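Accelerated cell death 11 (Arabidopsis thaliana, PDB 4NT1) selectively transfers ceramide-1-phosphate and phytoceramide-1-phosphate between membranes, using the all-helical fold of the glycolipid transfer protein family. Local coordinates at residues E117-S122 / N126-P131; H164-L169 / I178-Y183; K134-V139 / A147-V152. All coordinates share one frame; numbering follows the deposited sequence.

In the fold
The three contacts lie in one all-helical chain of the GLTP fold. Along the sequence contact 1 (117-122 with 126-131) comes first, then contact 3 (134-139 with 147-152), then contact 2 (164-169 with 178-183). Contacts 1 and 3 share helix 129-139, their centres about 16 Å apart, and touch where Gln118 meets Lys134. Contacts 1 and 2 have centres about 12 Å apart and merge into one apolar cluster through Ile119, Leu128, Leu165 and Met180. Contacts 2 and 3, with centres about 22 Å apart, do not touch. Contact 3 alone borders the lipid-binding residues; the other two join helices away from that site.

Contact 1 of 3, residues E117-S122 / N126-P131; sequences EQIIAS and NSLKDP
With CG1 anti to its carbonyl carbon (chi1 -71°), Ile119 carries its longer branch from the last turn of helix 98-121 across to Pro131 and Leu128. Leu128 has the matching first torsion, CG anti to the carbonyl carbon at -67°, which brings its CD2 methyl to 4.0 Å from Ile119 CD1. The two branched chains meet methyl to methyl at a slant, whereas Ile119 and the proline ring cross at about a right angle, with Ile119 CG1 3.9 Å from Pro131 CB.

Pro131 lies at the centre of the contact. The CB of Gln118 packs 3.6 Å from its CB, so it is the root of the glutamine that touches, and the rest of that chain bends off at chi2. At the next ring atom, Pro131 CG lies 3.6 Å from Ser122 OG. Proline suits the first turn of helix 129-139, where its missing N-H costs no helical bond, and its compact ring lets the two backbones come close: the CA atoms of Gln118 and Pro131 are 4.8 Å apart.

A short loop here joins helix 98-121 to helix 129-139. Ser122 is the first residue to leave helical geometry, and a water donates to its OG at 2.9 Å and also to the carbonyl oxygen of Ser127, bridging the two segments. Ser127 caps the next helix: its OG accepts from Lys129 N at 3.0 Å, with an N-H...O angle of 166°. Nearby, Arg162 bonds to the carbonyl oxygen of Ile119, serving a backbone acceptor at the helix end, and pairs through its backbone with Asn126.

No direct hydrogen bond crosses between the segments: the direct contact is mostly apolar packing around Pro131, and polar links come indirectly through the water and Arg162.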
loop_
_atom_site.group_PDB
_atom_site.type_symbol
_atom_site.label_atom_id
_atom_site.label_comp_id
_atom_site.label_asym_id
_atom_site.label_seq_id
_atom_site.Cartn_x
_atom_site.Cartn_y
_atom_site.Cartn_z
ATOM N N GLU A 117 -6.880 5.858 -7.874
ATOM C CA GLU A 117 -7.546 5.690 -9.160
ATOM C C GLU A 117 -9.007 6.121 -9.048
ATOM O O GLU A 117 -9.550 6.783 -9.936
ATOM C CB GLU A 117 -7.490 4.226 -9.616
ATOM C CG GLU A 117 -6.148 3.781 -10.192
ATOM C CD GLU A 117 -6.060 2.266 -10.389
ATOM O OE1 GLU A 117 -6.803 1.529 -9.712
ATOM O OE2 GLU A 117 -5.241 1.810 -11.221
ATOM N N GLN A 118 -9.658 5.726 -7.961
ATOM C CA GLN A 118 -11.086 5.992 -7.823
ATOM C C GLN A 118 -11.371 7.453 -7.500
ATOM O O GLN A 118 -12.384 8.004 -7.947
ATOM C CB GLN A 118 -11.730 5.063 -6.792
ATOM C CG GLN A 118 -11.753 3.599 -7.233
ATOM C CD GLN A 118 -12.676 3.376 -8.409
ATOM O OE1 GLN A 118 -13.741 3.986 -8.498
ATOM N NE2 GLN A 118 -12.266 2.516 -9.335
ATOM N N ILE A 119 -10.489 8.078 -6.725
ATOM C CA ILE A 119 -10.597 9.506 -6.473
ATOM C C ILE A 119 -10.494 10.267 -7.793
ATOM O O ILE A 119 -11.321 11.125 -8.098
ATOM C CB ILE A 119 -9.531 9.995 -5.480
ATOM C CG1 ILE A 119 -9.847 9.465 -4.074
ATOM C CG2 ILE A 119 -9.470 11.512 -5.479
ATOM C CD1 ILE A 119 -8.816 9.843 -3.023
ATOM N N ILE A 120 -9.488 9.936 -8.591
ATOM C CA ILE A 120 -9.331 10.581 -9.893
ATOM C C ILE A 120 -10.558 10.359 -10.780
ATOM O O ILE A 120 -11.079 11.303 -11.390
ATOM C CB ILE A 120 -8.041 10.102 -10.600
ATOM C CG1 ILE A 120 -6.822 10.560 -9.798
ATOM C CG2 ILE A 120 -7.971 10.658 -12.024
ATOM C CD1 ILE A 120 -5.539 9.782 -10.101
ATOM N N ALA A 121 -11.035 9.119 -10.825
ATOM C CA ALA A 121 -12.169 8.752 -11.668
ATOM C C ALA A 121 -13.475 9.413 -11.223
ATOM O O ALA A 121 -14.391 9.593 -12.020
ATOM C CB ALA A 121 -12.326 7.234 -11.705
ATOM N N SER A 122 -13.569 9.774 -9.951
ATOM C CA SER A 122 -14.800 10.379 -9.455
ATOM C C SER A 122 -14.722 11.903 -9.336
ATOM O O SER A 122 -15.545 12.513 -8.662
ATOM C CB SER A 122 -15.193 9.762 -8.112
ATOM O OG SER A 122 -14.241 10.102 -7.126
ATOM N N ASN A 126 -17.860 15.324 -4.297
ATOM C CA ASN A 126 -17.266 15.946 -3.117
ATOM C C ASN A 126 -17.052 14.941 -1.983
ATOM O O ASN A 126 -16.403 15.241 -0.987
ATOM C CB ASN A 126 -18.126 17.118 -2.648
ATOM C CG ASN A 126 -18.177 18.226 -3.672
ATOM O OD1 ASN A 126 -19.246 18.743 -4.016
ATOM N ND2 ASN A 126 -17.015 18.580 -4.191
ATOM N N SER A 127 -17.593 13.743 -2.162
ATOM C CA SER A 127 -17.489 12.690 -1.152
ATOM C C SER A 127 -16.372 11.703 -1.487
ATOM O O SER A 127 -16.059 11.492 -2.662
ATOM C CB SER A 127 -18.817 11.942 -1.050
ATOM O OG SER A 127 -18.704 10.782 -0.232
ATOM N N LEU A 128 -15.777 11.104 -0.456
ATOM C CA LEU A 128 -14.798 10.029 -0.643
ATOM C C LEU A 128 -15.417 8.647 -0.450
ATOM O O LEU A 128 -14.715 7.637 -0.517
ATOM C CB LEU A 128 -13.639 10.170 0.347
ATOM C CG LEU A 128 -12.739 11.382 0.149
ATOM C CD1 LEU A 128 -11.703 11.436 1.236
ATOM C CD2 LEU A 128 -12.089 11.319 -1.232
ATOM N N LYS A 129 -16.721 8.593 -0.205
ATOM C CA LYS A 129 -17.345 7.330 0.187
ATOM C C LYS A 129 -17.181 6.223 -0.856
ATOM O O LYS A 129 -16.771 5.116 -0.533
ATOM C CB LYS A 129 -18.820 7.531 0.537
ATOM C CG LYS A 129 -19.489 6.261 1.046
ATOM C CD LYS A 129 -20.913 6.535 1.516
ATOM C CE LYS A 129 -21.588 5.248 1.977
ATOM N NZ LYS A 129 -22.924 5.508 2.579
ATOM N N ASP A 130 -17.492 6.517 -2.112
ATOM C CA ASP A 130 -17.342 5.497 -3.145
ATOM C C ASP A 130 -15.883 5.055 -3.395
ATOM O O ASP A 130 -15.604 3.855 -3.427
ATOM C CB ASP A 130 -18.070 5.896 -4.438
ATOM C CG ASP A 130 -19.578 5.698 -4.336
ATOM O OD1 ASP A 130 -20.077 5.438 -3.214
ATOM O OD2 ASP A 130 -20.267 5.803 -5.373
ATOM N N PRO A 131 -14.949 6.011 -3.552
ATOM C CA PRO A 131 -13.553 5.565 -3.706
ATOM C C PRO A 131 -13.037 4.751 -2.517
ATOM O O PRO A 131 -12.363 3.741 -2.721
ATOM C CB PRO A 131 -12.764 6.880 -3.822
ATOM C CG PRO A 131 -13.771 7.883 -4.323
ATOM C CD PRO A 131 -15.101 7.464 -3.746
HETATM O O HOH W 1 -14.265 11.701 -4.717
#

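Contact 2 of 3, residues H164-L169 / I178-Y183; sequences HLLNML and IHMQSY
Leu166 and Leu169, on and just after helix 162-168, meet Met180 of helix 173-199, with Leu165 beside them, a helix-helix contact within the all-helical GLTP fold. Leu165, the first of the three, points toward the other segment but stops just short of a close approach; it packs instead against Cys50 of helix 34-51 and Leu128. Leu166 follows. With CG on the side of the backbone N (chi1 -62°) and an extended second torsion, it sends its CD2 methyl to 4.3 Å from Met180 CE, and the side chain also touches Glu173 and Ala176 nearer the start of the partner helix. One turn on from Leu165, Leu169 also faces the contact, and it rests on Leu11 of helix 10-25 and Leu47 of helix 34-51.

The backbones are well separated, with Leu166 CA 11.0 Å from Met180 CA, and a long side chain is needed to span the distance. Methionine suits this place because it is unbranched and flexible, and here its outer torsions are extended (chi2 -173°, chi3 180°), carrying the terminal methyl straight out between the leucines. Phe116 and Ile119 of helix 98-121 pack against the same side chain, so methionine joins three helices in a buried, largely apolar setting. At its end, Met180 CE lies 4.5 Å from Leu169 CD1.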
loop_
_atom_site.group_PDB
_atom_site.type_symbol
_atom_site.label_atom_id
_atom_site.label_comp_id
_atom_site.label_asym_id
_atom_site.label_seq_id
_atom_site.Cartn_x
_atom_site.Cartn_y
_atom_site.Cartn_z
ATOM N N HIS A 164 -11.322 18.166 2.533
ATOM C CA HIS A 164 -10.584 18.091 3.784
ATOM C C HIS A 164 -9.349 17.197 3.634
ATOM O O HIS A 164 -8.286 17.515 4.160
ATOM C CB HIS A 164 -11.480 17.579 4.918
ATOM C CG HIS A 164 -10.814 17.601 6.257
ATOM N ND1 HIS A 164 -11.201 16.784 7.296
ATOM C CD2 HIS A 164 -9.777 18.337 6.721
ATOM C CE1 HIS A 164 -10.433 17.017 8.346
ATOM N NE2 HIS A 164 -9.557 17.952 8.021
ATOM N N LEU A 165 -9.487 16.090 2.907
ATOM C CA LEU A 165 -8.334 15.209 2.666
ATOM C C LEU A 165 -7.231 15.959 1.922
ATOM O O LEU A 165 -6.049 15.873 2.273
ATOM C CB LEU A 165 -8.737 13.949 1.895
ATOM C CG LEU A 165 -7.566 13.032 1.515
ATOM C CD1 LEU A 165 -6.931 12.440 2.762
ATOM C CD2 LEU A 165 -7.969 11.919 0.539
ATOM N N LEU A 166 -7.609 16.698 0.886
ATOM C CA LEU A 166 -6.622 17.466 0.143
ATOM C C LEU A 166 -5.955 18.488 1.061
ATOM O O LEU A 166 -4.766 18.760 0.945
ATOM C CB LEU A 166 -7.265 18.139 -1.070
ATOM C CG LEU A 166 -7.847 17.163 -2.089
ATOM C CD1 LEU A 166 -8.280 17.892 -3.360
ATOM C CD2 LEU A 166 -6.847 16.068 -2.420
ATOM N N ASN A 167 -6.722 19.053 1.984
ATOM C CA ASN A 167 -6.166 20.002 2.938
ATOM C C ASN A 167 -5.121 19.339 3.831
ATOM O O ASN A 167 -4.051 19.898 4.076
ATOM C CB ASN A 167 -7.274 20.629 3.783
ATOM C CG ASN A 167 -6.754 21.696 4.723
ATOM O OD1 ASN A 167 -6.438 22.809 4.303
ATOM N ND2 ASN A 167 -6.666 21.363 6.006
ATOM N N MET A 168 -5.437 18.141 4.310
ATOM C CA MET A 168 -4.519 17.365 5.136
ATOM C C MET A 168 -3.239 17.031 4.377
ATOM O O MET A 168 -2.164 16.925 4.975
ATOM C CB MET A 168 -5.179 16.066 5.596
ATOM C CG MET A 168 -6.277 16.234 6.629
ATOM S SD MET A 168 -6.959 14.636 7.103
ATOM C CE MET A 168 -8.311 14.460 5.962
ATOM N N LEU A 169 -3.357 16.862 3.065
ATOM C CA LEU A 169 -2.204 16.529 2.224
ATOM C C LEU A 169 -1.516 17.770 1.643
ATOM O O LEU A 169 -0.536 17.658 0.911
ATOM C CB LEU A 169 -2.622 15.594 1.090
ATOM C CG LEU A 169 -3.365 14.338 1.549
ATOM C CD1 LEU A 169 -3.936 13.591 0.354
ATOM C CD2 LEU A 169 -2.457 13.449 2.387
ATOM N N ILE A 178 -2.210 15.223 -10.056
ATOM C CA ILE A 178 -0.937 14.877 -10.683
ATOM C C ILE A 178 -0.136 13.872 -9.858
ATOM O O ILE A 178 0.389 12.880 -10.384
ATOM C CB ILE A 178 -0.103 16.134 -10.969
ATOM C CG1 ILE A 178 -0.656 16.824 -12.220
ATOM C CG2 ILE A 178 1.366 15.782 -11.138
ATOM C CD1 ILE A 178 -0.307 18.288 -12.320
ATOM N N HIS A 179 -0.043 14.114 -8.560
ATOM C CA HIS A 179 0.775 13.244 -7.721
ATOM C C HIS A 179 0.092 11.930 -7.372
ATOM O O HIS A 179 0.765 10.913 -7.204
ATOM C CB HIS A 179 1.249 13.980 -6.482
ATOM C CG HIS A 179 2.275 15.026 -6.784
ATOM N ND1 HIS A 179 3.619 14.738 -6.878
ATOM C CD2 HIS A 179 2.150 16.346 -7.061
ATOM C CE1 HIS A 179 4.282 15.843 -7.173
ATOM N NE2 HIS A 179 3.413 16.832 -7.290
ATOM N N MET A 180 -1.235 11.944 -7.284
ATOM C CA MET A 180 -1.975 10.694 -7.119
ATOM C C MET A 180 -1.786 9.816 -8.356
ATOM O O MET A 180 -1.482 8.624 -8.254
ATOM C CB MET A 180 -3.468 10.953 -6.869
ATOM C CG MET A 180 -3.786 11.416 -5.451
ATOM S SD MET A 180 -5.565 11.504 -5.179
ATOM C CE MET A 180 -5.634 12.051 -3.480
ATOM N N GLN A 181 -1.957 10.410 -9.531
ATOM C CA GLN A 181 -1.767 9.662 -10.764
ATOM C C GLN A 181 -0.330 9.146 -10.875
ATOM O O GLN A 181 -0.082 8.078 -11.424
ATOM C CB GLN A 181 -2.101 10.529 -11.978
ATOM C CG GLN A 181 -1.992 9.762 -13.286
ATOM C CD GLN A 181 -3.027 8.670 -13.388
ATOM O OE1 GLN A 181 -2.699 7.483 -13.450
ATOM N NE2 GLN A 181 -4.295 9.065 -13.408
ATOM N N SER A 182 0.620 9.917 -10.368
ATOM C CA SER A 182 2.007 9.478 -10.394
ATOM C C SER A 182 2.162 8.225 -9.543
ATOM O O SER A 182 2.750 7.236 -9.986
ATOM C CB SER A 182 2.943 10.558 -9.866
ATOM O OG SER A 182 4.294 10.128 -9.986
ATOM N N TYR A 183 1.625 8.270 -8.322
ATOM C CA TYR A 183 1.660 7.092 -7.452
ATOM C C TYR A 183 0.997 5.898 -8.123
ATOM O O TYR A 183 1.484 4.763 -8.031
ATOM C CB TYR A 183 0.981 7.345 -6.101
ATOM C CG TYR A 183 0.907 6.068 -5.288
ATOM C CD1 TYR A 183 2.009 5.627 -4.558
ATOM C CD2 TYR A 183 -0.231 5.276 -5.298
ATOM C CE1 TYR A 183 1.964 4.444 -3.837
ATOM C CE2 TYR A 183 -0.289 4.099 -4.575
ATOM C CZ TYR A 183 0.816 3.685 -3.850
ATOM O OH TYR A 183 0.762 2.509 -3.125
#

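Contact 3 of 3, residues K134-V139 / A147-V152; sequences KSYAQV and AIRKAV
The hydroxyl of Tyr136 is the polar atom at the middle of this contact: OH is hydrogen-bonded to ND1 of His144, a residue that binds the phosphorylated sphingolipid, and is also approached by carbon atoms of helix 146-155. Arg149 CA lies 3.6 Å from Tyr136 OH, and the CG of the same arginine and CG2 of Val152 also pack against this oxygen. Ile148 CG2 brushes the oxygen from farther off. The histidine therefore answers the polarity of a hydroxyl placed among apolar groups.

The ring itself is met over a face. Val152 CG1 stands 3.6 Å from the ring centroid, only 5° off the normal, a CH-pi contact with the methyl above the middle of the ring. Its sister methyl CG2 reaches farther along the same side chain, 3.6 Å from Tyr136 CZ. Each branch of the valine thus has its own place, one over the ring centre and one by the phenol end, and the beta-branched residue fits because its two methyls are held close to the helix backbone.

Tyrosine suits the place through its length. Its ring leaves helix 129-139 with CG opposite the backbone N (chi1 171°), and spans much of the 11.8 Å that separates the axes of the two short segments. Arg149 contributes the aliphatic part near its root; its guanidinium is engaged elsewhere, NH1 donating to the carbonyl oxygen of His144. Tyr136 and Arg149 thus hold a side-chain and a backbone atom of the same binding residue, consistent with a second shell that positions it.

The two segments run nearly antiparallel, at 171°. Phe57 also meets the tyrosine ring, Ala141 of the connecting loop touches both Tyr136 and Arg149, and Ser135 turns to helix 98-121, where it packs on Val114 and Leu115.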
loop_
_atom_site.group_PDB
_atom_site.type_symbol
_atom_site.label_atom_id
_atom_site.label_comp_id
_atom_site.label_asym_id
_atom_site.label_seq_id
_atom_site.Cartn_x
_atom_site.Cartn_y
_atom_site.Cartn_z
ATOM N N LYS A 134 -14.916 1.316 -2.592
ATOM C CA LYS A 134 -14.514 0.460 -3.707
ATOM C C LYS A 134 -13.104 -0.102 -3.530
ATOM O O LYS A 134 -12.841 -1.259 -3.858
ATOM C CB LYS A 134 -14.613 1.207 -5.035
ATOM C CG LYS A 134 -16.045 1.416 -5.515
ATOM C CD LYS A 134 -16.075 2.262 -6.780
ATOM C CE LYS A 134 -17.496 2.429 -7.306
ATOM N NZ LYS A 134 -17.537 3.206 -8.581
ATOM N N SER A 135 -12.193 0.717 -3.019
ATOM C CA SER A 135 -10.825 0.248 -2.832
ATOM C C SER A 135 -10.776 -0.769 -1.688
ATOM O O SER A 135 -10.068 -1.766 -1.773
ATOM C CB SER A 135 -9.863 1.421 -2.593
ATOM O OG SER A 135 -10.201 2.138 -1.419
ATOM N N TYR A 136 -11.548 -0.534 -0.631
ATOM C CA TYR A 136 -11.583 -1.487 0.476
ATOM C C TYR A 136 -12.174 -2.822 0.036
ATOM O O TYR A 136 -11.614 -3.887 0.315
ATOM C CB TYR A 136 -12.383 -0.952 1.672
ATOM C CG TYR A 136 -12.590 -2.027 2.697
ATOM C CD1 TYR A 136 -11.588 -2.333 3.612
ATOM C CD2 TYR A 136 -13.753 -2.789 2.714
ATOM C CE1 TYR A 136 -11.750 -3.342 4.537
ATOM C CE2 TYR A 136 -13.921 -3.810 3.645
ATOM C CZ TYR A 136 -12.915 -4.082 4.544
ATOM O OH TYR A 136 -13.070 -5.083 5.472
ATOM N N ALA A 137 -13.303 -2.760 -0.662
ATOM C CA ALA A 137 -14.017 -3.977 -1.066
ATOM C C ALA A 137 -13.211 -4.812 -2.062
ATOM O O ALA A 137 -13.266 -6.034 -2.042
ATOM C CB ALA A 137 -15.384 -3.620 -1.647
ATOM N N GLN A 138 -12.464 -4.155 -2.943
ATOM C CA GLN A 138 -11.649 -4.891 -3.900
ATOM C C GLN A 138 -10.421 -5.523 -3.253
ATOM O O GLN A 138 -10.085 -6.675 -3.531
ATOM C CB GLN A 138 -11.204 -4.001 -5.062
ATOM C CG GLN A 138 -10.328 -4.726 -6.082
ATOM C CD GLN A 138 -9.786 -3.799 -7.153
ATOM O OE1 GLN A 138 -10.481 -2.892 -7.605
ATOM N NE2 GLN A 138 -8.536 -4.016 -7.557
ATOM N N VAL A 139 -9.741 -4.765 -2.399
ATOM C CA VAL A 139 -8.435 -5.197 -1.906
ATOM C C VAL A 139 -8.471 -5.934 -0.568
ATOM O O VAL A 139 -7.840 -6.981 -0.420
ATOM C CB VAL A 139 -7.441 -4.000 -1.850
ATOM C CG1 VAL A 139 -6.088 -4.440 -1.283
ATOM C CG2 VAL A 139 -7.273 -3.402 -3.240
ATOM N N ALA A 147 -17.213 -9.773 10.563
ATOM C CA ALA A 147 -17.309 -8.770 11.623
ATOM C C ALA A 147 -16.408 -7.558 11.361
ATOM O O ALA A 147 -16.757 -6.432 11.714
ATOM C CB ALA A 147 -17.003 -9.389 12.983
ATOM N N ILE A 148 -15.250 -7.789 10.749
ATOM C CA ILE A 148 -14.383 -6.676 10.366
ATOM C C ILE A 148 -15.017 -5.861 9.235
ATOM O O ILE A 148 -15.044 -4.634 9.291
ATOM C CB ILE A 148 -12.987 -7.149 9.926
ATOM C CG1 ILE A 148 -12.301 -7.918 11.067
ATOM C CG2 ILE A 148 -12.155 -5.948 9.476
ATOM C CD1 ILE A 148 -12.276 -7.165 12.372
ATOM N N ARG A 149 -15.529 -6.549 8.221
ATOM C CA ARG A 149 -16.194 -5.887 7.092
ATOM C C ARG A 149 -17.340 -4.993 7.577
ATOM O O ARG A 149 -17.499 -3.858 7.113
ATOM C CB ARG A 149 -16.716 -6.919 6.081
ATOM C CG ARG A 149 -15.635 -7.861 5.552
ATOM C CD ARG A 149 -16.014 -8.536 4.239
ATOM N NE ARG A 149 -17.178 -9.420 4.340
ATOM C CZ ARG A 149 -17.131 -10.703 4.695
ATOM N NH1 ARG A 149 -15.973 -11.269 5.017
ATOM N NH2 ARG A 149 -18.250 -11.423 4.741
ATOM N N LYS A 150 -18.136 -5.501 8.513
ATOM C CA LYS A 150 -19.230 -4.707 9.071
ATOM C C LYS A 150 -18.702 -3.443 9.742
ATOM O O LYS A 150 -19.223 -2.351 9.527
ATOM C CB LYS A 150 -20.066 -5.527 10.065
ATOM C CG LYS A 150 -21.219 -4.734 10.672
ATOM C CD LYS A 150 -22.152 -5.612 11.515
ATOM C CE LYS A 150 -21.564 -5.897 12.895
ATOM N NZ LYS A 150 -22.528 -6.610 13.796
ATOM N N ALA A 151 -17.661 -3.592 10.556
ATOM C CA ALA A 151 -17.079 -2.448 11.251
ATOM C C ALA A 151 -16.605 -1.374 10.271
ATOM O O ALA A 151 -16.797 -0.178 10.504
ATOM C CB ALA A 151 -15.933 -2.901 12.140
ATOM N N VAL A 152 -15.978 -1.809 9.181
ATOM C CA VAL A 152 -15.488 -0.890 8.153
ATOM C C VAL A 152 -16.651 -0.086 7.575
ATOM O O VAL A 152 -16.611 1.142 7.520
ATOM C CB VAL A 152 -14.742 -1.659 7.039
ATOM C CG1 VAL A 152 -14.518 -0.783 5.809
ATOM C CG2 VAL A 152 -13.408 -2.211 7.580
#